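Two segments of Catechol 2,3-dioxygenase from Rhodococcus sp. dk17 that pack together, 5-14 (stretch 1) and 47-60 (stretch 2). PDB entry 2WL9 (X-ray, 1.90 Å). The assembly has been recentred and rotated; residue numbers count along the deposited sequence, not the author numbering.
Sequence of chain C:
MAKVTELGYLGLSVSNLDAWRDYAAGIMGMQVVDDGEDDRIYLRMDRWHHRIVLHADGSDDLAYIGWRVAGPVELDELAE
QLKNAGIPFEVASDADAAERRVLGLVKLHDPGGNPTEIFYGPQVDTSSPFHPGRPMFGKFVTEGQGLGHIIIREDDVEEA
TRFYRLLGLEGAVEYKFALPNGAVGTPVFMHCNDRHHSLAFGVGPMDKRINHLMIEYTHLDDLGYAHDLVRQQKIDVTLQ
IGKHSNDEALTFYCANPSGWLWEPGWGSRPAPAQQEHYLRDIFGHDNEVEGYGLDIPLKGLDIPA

Stretch 1, residues 5-14: TELGYLGLSV
Stretch 2 (47-60) RWHHRIVLHADGSD

The two stretches pair as parallel strands. Their axes approach to 4.7 Å, and their N-to-C directions differ by 27°. Leu10 pairs with Ile52, Gly11 with Val53, Leu12 with Leu54 and Ser13 with His55, with CA to CA distances of 4.9, 4.7, 5.0 and 4.8 Å. The paired residues are extended, with phi from -136° to -95° and psi from 113° to 142°. Together the stretches bury 852 Å².

Backbone hydrogen bonds fix the register. Leu10 N donates to Arg51 O (3.0 Å), and Val53 N to Leu10 O (2.9 Å). Leu12 N then donates to Val53 O (2.8 Å), and His55 N to Leu12 O (2.7 Å). Val14 N continues the ladder to His55 O (2.9 Å). Leu10 and Leu12 thus each bond through both N and O to the residues flanking their partner, as parallel pairing requires. CA-H...O contacts support the ladder: Ile52 CA lies 3.2 Å from Leu10 O, and Tyr9 CA 3.0 Å from Arg51 O.

Beyond the ladder, stretch 2 turns. Gly58 N donates to Val14 O (3.1 Å), while Asp57 N makes a weak bond to the same Val14 O (3.3 Å). Gly58 has phi 94° and psi -14°, where a CB would jam against the preceding carbonyl. The turn brings Asp60 CA to 3.2 Å from Ser13 O, a further CA-H...O contact.

Charged and polar side chains act at both ends of the pairing. The CA-to-CB bond of Arg51 (phi -111°, psi -22°; chi1 to chi3 all m) points sideways, but its guanidinium comes near Glu6 and Gly8. Arg51 NH2 forms a salt bridge with Glu6 OE1 (2.9 Å); Glu6 has chi1 p and chi2 t. Arg51 NE and NH2 both donate to Gly8 O, at 2.9 and 3.0 Å. Both acceptors lie near the guanidinium plane, at its edge. At the other end, Ser13 OG (chi1 m) donates to Asp57 OD2 (2.7 Å; chi1 p). Asp57 OD1 accepts from Ser59 N (2.9 Å), so the carboxylate ties the turn to the strand.

Apolar contacts lie on the sheet face that carries Leu10, Leu12, Val14, Ile52 and Leu54. Leu12 CD2 is 3.8 Å from both Ile52 CG2 and Leu54 CD2. Val14 CG1 lies 3.9 Å from Leu54 CD2. Leu12 has chi1 -94°, between wells, and chi2 36°. Ile52 and Leu54 are both m, t; Val14 is m.

Trp48 (chi1 m, chi2 31°) packs beside Gly8, with CZ3 3.5 Å from Gly8 O. An ideal CB on Gly8 would sit only 3.5 Å from Trp48 CZ3, a tight fit.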

# COMPACT_ATOMS: atom_id res chain seq x y z
N THR C 5 -24.56 -8.21 16.56
CA THR C 5 -23.51 -7.92 15.59
C THR C 5 -24.01 -7.66 14.16
O THR C 5 -23.29 -7.08 13.34
CB THR C 5 -22.47 -9.05 15.55
OG1 THR C 5 -23.13 -10.27 15.19
CG2 THR C 5 -21.80 -9.23 16.92
N GLU C 6 -25.24 -8.12 13.86
CA GLU C 6 -25.87 -7.93 12.54
C GLU C 6 -27.33 -8.39 12.53
O GLU C 6 -27.74 -9.20 13.36
CB GLU C 6 -25.13 -8.69 11.44
CG GLU C 6 -25.00 -10.20 11.70
CD GLU C 6 -24.36 -10.97 10.54
OE1 GLU C 6 -25.01 -11.11 9.48
OE2 GLU C 6 -23.22 -11.44 10.68
N LEU C 7 -28.09 -7.87 11.56
CA LEU C 7 -29.39 -8.42 11.25
C LEU C 7 -29.18 -9.70 10.42
O LEU C 7 -28.87 -9.63 9.24
CB LEU C 7 -30.19 -7.41 10.45
CG LEU C 7 -31.63 -7.74 10.09
CD1 LEU C 7 -32.49 -7.92 11.33
CD2 LEU C 7 -32.20 -6.65 9.19
N GLY C 8 -29.33 -10.85 11.06
CA GLY C 8 -28.96 -12.13 10.46
C GLY C 8 -29.99 -12.68 9.48
O GLY C 8 -29.64 -13.09 8.37
N TYR C 9 -31.25 -12.70 9.91
CA TYR C 9 -32.33 -13.25 9.09
C TYR C 9 -33.68 -12.60 9.35
O TYR C 9 -33.85 -11.87 10.33
CB TYR C 9 -32.44 -14.78 9.24
CG TYR C 9 -32.74 -15.30 10.64
CD1 TYR C 9 -31.76 -15.98 11.36
CD2 TYR C 9 -34.00 -15.13 11.23
CE1 TYR C 9 -32.01 -16.48 12.63
CE2 TYR C 9 -34.26 -15.62 12.51
CZ TYR C 9 -33.27 -16.29 13.21
OH TYR C 9 -33.51 -16.77 14.47
N LEU C 10 -34.61 -12.85 8.44
CA LEU C 10 -36.01 -12.48 8.60
C LEU C 10 -36.88 -13.69 8.26
O LEU C 10 -36.61 -14.40 7.30
CB LEU C 10 -36.39 -11.34 7.65
CG LEU C 10 -35.81 -9.95 7.85
CD1 LEU C 10 -36.18 -9.08 6.65
CD2 LEU C 10 -36.32 -9.32 9.15
N GLY C 11 -37.89 -13.92 9.08
CA GLY C 11 -38.94 -14.86 8.76
C GLY C 11 -40.13 -14.05 8.27
O GLY C 11 -40.48 -13.04 8.88
N LEU C 12 -40.72 -14.49 7.17
CA LEU C 12 -41.82 -13.79 6.54
C LEU C 12 -43.01 -14.72 6.38
O LEU C 12 -42.83 -15.91 6.09
CB LEU C 12 -41.39 -13.28 5.16
CG LEU C 12 -40.82 -11.88 4.88
CD1 LEU C 12 -39.94 -11.30 5.99
CD2 LEU C 12 -40.11 -11.84 3.52
N SER C 13 -44.21 -14.19 6.58
CA SER C 13 -45.46 -14.89 6.27
C SER C 13 -45.90 -14.44 4.89
O SER C 13 -46.04 -13.24 4.66
CB SER C 13 -46.55 -14.53 7.29
OG SER C 13 -46.24 -15.02 8.58
N VAL C 14 -46.10 -15.38 3.98
CA VAL C 14 -46.50 -15.06 2.60
C VAL C 14 -47.73 -15.88 2.17
O VAL C 14 -47.98 -16.95 2.72
CB VAL C 14 -45.33 -15.23 1.59
CG1 VAL C 14 -44.13 -14.38 2.00
CG2 VAL C 14 -44.92 -16.68 1.46
N ARG C 47 -23.12 -17.18 1.50
CA ARG C 47 -22.67 -18.47 2.03
C ARG C 47 -23.68 -19.15 2.98
O ARG C 47 -23.78 -20.38 3.00
CB ARG C 47 -21.37 -18.28 2.80
CG ARG C 47 -20.07 -18.55 2.06
CD ARG C 47 -18.95 -18.74 3.10
NE ARG C 47 -19.18 -17.86 4.25
CZ ARG C 47 -18.76 -18.07 5.50
NH1 ARG C 47 -18.04 -19.14 5.82
NH2 ARG C 47 -19.07 -17.19 6.43
N TRP C 48 -24.38 -18.36 3.79
CA TRP C 48 -25.35 -18.87 4.76
C TRP C 48 -26.41 -19.71 4.07
O TRP C 48 -26.82 -19.39 2.95
CB TRP C 48 -26.06 -17.73 5.48
CG TRP C 48 -25.24 -16.92 6.45
CD1 TRP C 48 -23.89 -16.65 6.39
CD2 TRP C 48 -25.74 -16.22 7.60
NE1 TRP C 48 -23.53 -15.86 7.46
CE2 TRP C 48 -24.64 -15.58 8.21
CE3 TRP C 48 -27.02 -16.10 8.18
CZ2 TRP C 48 -24.78 -14.80 9.38
CZ3 TRP C 48 -27.15 -15.34 9.34
CH2 TRP C 48 -26.04 -14.70 9.93
N HIS C 49 -26.86 -20.77 4.73
CA HIS C 49 -27.97 -21.56 4.23
C HIS C 49 -29.09 -20.64 3.72
O HIS C 49 -29.62 -20.85 2.62
CB HIS C 49 -28.50 -22.50 5.32
CG HIS C 49 -29.75 -23.22 4.94
ND1 HIS C 49 -31.01 -22.78 5.29
CD2 HIS C 49 -29.95 -24.35 4.21
CE1 HIS C 49 -31.92 -23.60 4.81
NE2 HIS C 49 -31.30 -24.57 4.16
N HIS C 50 -29.41 -19.61 4.50
CA HIS C 50 -30.44 -18.64 4.12
C HIS C 50 -30.34 -17.32 4.88
O HIS C 50 -29.77 -17.26 5.98
CB HIS C 50 -31.84 -19.22 4.35
CG HIS C 50 -32.20 -19.37 5.80
ND1 HIS C 50 -31.81 -20.46 6.55
CD2 HIS C 50 -32.88 -18.56 6.64
CE1 HIS C 50 -32.25 -20.32 7.78
NE2 HIS C 50 -32.89 -19.17 7.87
N ARG C 51 -30.93 -16.26 4.30
CA ARG C 51 -31.13 -15.00 5.02
C ARG C 51 -32.61 -14.76 5.31
O ARG C 51 -32.96 -13.98 6.21
CB ARG C 51 -30.56 -13.80 4.25
CG ARG C 51 -29.06 -13.85 3.84
CD ARG C 51 -28.11 -14.43 4.89
NE ARG C 51 -27.97 -13.60 6.08
CZ ARG C 51 -26.83 -13.06 6.52
NH1 ARG C 51 -25.68 -13.23 5.89
NH2 ARG C 51 -26.85 -12.34 7.63
N ILE C 52 -33.49 -15.39 4.54
CA ILE C 52 -34.93 -15.19 4.67
C ILE C 52 -35.66 -16.53 4.60
O ILE C 52 -35.34 -17.37 3.76
CB ILE C 52 -35.51 -14.21 3.59
CG1 ILE C 52 -34.73 -12.88 3.57
CG2 ILE C 52 -37.00 -13.92 3.83
CD1 ILE C 52 -35.06 -11.96 2.38
N VAL C 53 -36.62 -16.71 5.51
CA VAL C 53 -37.52 -17.86 5.50
C VAL C 53 -38.89 -17.39 5.07
O VAL C 53 -39.42 -16.43 5.63
CB VAL C 53 -37.65 -18.52 6.90
CG1 VAL C 53 -38.34 -19.88 6.79
CG2 VAL C 53 -36.30 -18.69 7.55
N LEU C 54 -39.45 -18.05 4.06
CA LEU C 54 -40.81 -17.75 3.63
C LEU C 54 -41.75 -18.82 4.15
O LEU C 54 -41.66 -19.99 3.76
CB LEU C 54 -40.89 -17.66 2.10
CG LEU C 54 -40.00 -16.65 1.37
CD1 LEU C 54 -40.15 -16.83 -0.13
CD2 LEU C 54 -40.30 -15.20 1.76
N HIS C 55 -42.65 -18.42 5.04
CA HIS C 55 -43.66 -19.33 5.58
C HIS C 55 -44.94 -19.18 4.78
O HIS C 55 -45.58 -18.12 4.81
CB HIS C 55 -43.93 -19.01 7.05
CG HIS C 55 -42.75 -19.24 7.95
ND1 HIS C 55 -42.57 -20.42 8.63
CD2 HIS C 55 -41.71 -18.44 8.29
CE1 HIS C 55 -41.46 -20.33 9.36
NE2 HIS C 55 -40.93 -19.14 9.17
N ALA C 56 -45.30 -20.23 4.05
CA ALA C 56 -46.52 -20.23 3.25
C ALA C 56 -47.72 -20.47 4.16
O ALA C 56 -48.29 -21.57 4.18
CB ALA C 56 -46.45 -21.28 2.16
N ASP C 57 -48.09 -19.44 4.91
CA ASP C 57 -49.17 -19.54 5.89
C ASP C 57 -50.40 -18.70 5.54
O ASP C 57 -51.37 -18.69 6.28
CB ASP C 57 -48.66 -19.19 7.29
CG ASP C 57 -48.26 -17.73 7.43
OD1 ASP C 57 -48.65 -16.90 6.57
OD2 ASP C 57 -47.56 -17.41 8.41
N GLY C 58 -50.34 -17.97 4.42
CA GLY C 58 -51.50 -17.20 3.95
C GLY C 58 -51.56 -15.75 4.38
O GLY C 58 -52.35 -14.97 3.85
N SER C 59 -50.74 -15.37 5.36
CA SER C 59 -50.58 -13.98 5.76
C SER C 59 -49.56 -13.30 4.83
O SER C 59 -48.93 -13.97 4.03
CB SER C 59 -50.13 -13.91 7.22
OG SER C 59 -49.79 -12.59 7.60
N ASP C 60 -49.41 -11.98 4.93
CA ASP C 60 -48.43 -11.26 4.12
C ASP C 60 -47.74 -10.18 4.92
O ASP C 60 -47.97 -8.98 4.72
CB ASP C 60 -49.08 -10.69 2.86
CG ASP C 60 -49.23 -11.72 1.76
OD1 ASP C 60 -48.20 -12.32 1.35
OD2 ASP C 60 -50.37 -11.95 1.32